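Local coordinates for MoaF-like domain-containing protein (Burkholderia vietnamiensis, PDB 5HAL) that is of unknown function but belongs to the MoaF-like family of the calycin clan and may be a beta-lactamase-like hydrolase, at residues 63-66 against 70-73. Residues are numbered along the deposited sequence; the frame is centred on the assembly and turned at random.
Sequences WQPV and TYAI
With CG lodged between its backbone N and carbonyl carbon (chi1 66°), Trp63 lies side by side with Tyr71, whose CG is anti to the carbonyl carbon (chi1 -55°). The two rings meet obliquely, planes 68° apart, and the Tyr71 CD2 corner comes to the indole edge near the indole plane, 3.8 Å from Trp63 CE3. Pro65 borders the same phenol ring, its CB 4.0 Å from Tyr71 CE2. These residues and Ile73 share one face of the hairpin formed by strands 56-67 and 70-76, neighbours in the closed antiparallel barrel of this calycin-clan protein. The N-terminal segment covers that face: Arg14 makes a cation-pi contact with Trp63, and Phe18 meets Tyr71 edge-to-face. Gln64 and Ala72 form the hydrogen-bonded pair, with Gln64 N 3.0 Å from Ala72 O and Ala72 N 2.8 Å from Gln64 O. Nearer the turn, Val66 N donates almost straight to Thr70 O over 2.9 Å. Val66 splits its two methyls, CG1 packing 3.9 Å from Ala72 CB and CG2 meeting Thr70 CG2 at 3.5 Å. The Val66 and Thr70 side chains cross at about a right angle. Thr70 OG1 is hydrogen-bonded to Ala68 O in the connecting turn.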
loop_
_atom_site.group_PDB
_atom_site.type_symbol
_atom_site.label_atom_id
_atom_site.label_comp_id
_atom_site.label_asym_id
_atom_site.label_seq_id
_atom_site.Cartn_x
_atom_site.Cartn_y
_atom_site.Cartn_z
ATOM N N TRP A 63 7.614 -0.405 -7.711
ATOM C CA TRP A 63 7.905 -1.494 -6.790
ATOM C C TRP A 63 9.314 -1.984 -7.068
ATOM O O TRP A 63 9.738 -2.021 -8.226
ATOM C CB TRP A 63 6.902 -2.649 -6.934
ATOM C CG TRP A 63 6.988 -3.357 -8.262
ATOM C CD1 TRP A 63 6.413 -2.964 -9.438
ATOM C CD2 TRP A 63 7.676 -4.585 -8.544
ATOM N NE1 TRP A 63 6.703 -3.870 -10.437
ATOM C CE2 TRP A 63 7.471 -4.879 -9.912
ATOM C CE3 TRP A 63 8.439 -5.469 -7.772
ATOM C CZ2 TRP A 63 8.020 -6.009 -10.529
ATOM C CZ3 TRP A 63 8.982 -6.600 -8.384
ATOM C CH2 TRP A 63 8.767 -6.860 -9.751
ATOM N N GLN A 64 10.040 -2.344 -6.004
ATOM C CA GLN A 64 11.393 -2.893 -6.103
ATOM C C GLN A 64 11.564 -3.934 -5.009
ATOM O O GLN A 64 11.157 -3.697 -3.862
ATOM C CB GLN A 64 12.487 -1.823 -5.927
ATOM C CG GLN A 64 12.280 -0.549 -6.723
ATOM C CD GLN A 64 12.472 -0.765 -8.217
ATOM O OE1 GLN A 64 13.094 -1.743 -8.638
ATOM N NE2 GLN A 64 11.928 0.146 -9.026
ATOM N N PRO A 65 12.193 -5.068 -5.311
ATOM C CA PRO A 65 12.517 -6.016 -4.244
ATOM C C PRO A 65 13.559 -5.420 -3.314
ATOM O O PRO A 65 14.478 -4.724 -3.750
ATOM C CB PRO A 65 13.064 -7.236 -5.003
ATOM C CG PRO A 65 13.574 -6.685 -6.285
ATOM C CD PRO A 65 12.654 -5.537 -6.631
ATOM N N VAL A 66 13.386 -5.662 -2.018
ATOM C CA VAL A 66 14.408 -5.321 -1.034
ATOM C C VAL A 66 14.923 -6.541 -0.294
ATOM O O VAL A 66 15.976 -6.455 0.354
ATOM C CB VAL A 66 13.907 -4.260 -0.031
ATOM C CG1 VAL A 66 13.410 -3.022 -0.774
ATOM C CG2 VAL A 66 12.805 -4.818 0.816
ATOM N N THR A 70 9.832 -9.402 -0.127
ATOM C CA THR A 70 9.663 -8.095 0.497
ATOM C C THR A 70 9.939 -7.005 -0.534
ATOM O O THR A 70 10.995 -7.011 -1.173
ATOM C CB THR A 70 10.607 -7.934 1.702
ATOM O OG1 THR A 70 10.448 -9.039 2.589
ATOM C CG2 THR A 70 10.297 -6.656 2.464
ATOM N N TYR A 71 9.008 -6.053 -0.672
ATOM C CA TYR A 71 9.071 -5.052 -1.730
ATOM C C TYR A 71 8.856 -3.653 -1.173
ATOM O O TYR A 71 8.025 -3.446 -0.284
ATOM C CB TYR A 71 8.012 -5.347 -2.831
ATOM C CG TYR A 71 8.157 -6.745 -3.361
ATOM C CD1 TYR A 71 7.451 -7.797 -2.799
ATOM C CD2 TYR A 71 9.056 -7.027 -4.381
ATOM C CE1 TYR A 71 7.627 -9.100 -3.256
ATOM C CE2 TYR A 71 9.232 -8.318 -4.850
ATOM C CZ TYR A 71 8.516 -9.346 -4.279
ATOM O OH TYR A 71 8.684 -10.624 -4.737
ATOM N N ALA A 72 9.606 -2.693 -1.714
ATOM C CA ALA A 72 9.323 -1.272 -1.531
ATOM C C ALA A 72 8.313 -0.827 -2.595
ATOM O O ALA A 72 8.603 -0.842 -3.798
ATOM C CB ALA A 72 10.613 -0.458 -1.609
ATOM N N ILE A 73 7.124 -0.441 -2.150
ATOM C CA ILE A 73 6.023 -0.032 -3.019
ATOM C C ILE A 73 5.717 1.429 -2.702
ATOM O O ILE A 73 5.486 1.775 -1.536
ATOM C CB ILE A 73 4.797 -0.933 -2.798
ATOM C CG1 ILE A 73 5.213 -2.406 -2.948
ATOM C CG2 ILE A 73 3.645 -0.571 -3.752
ATOM C CD1 ILE A 73 4.126 -3.402 -2.587
#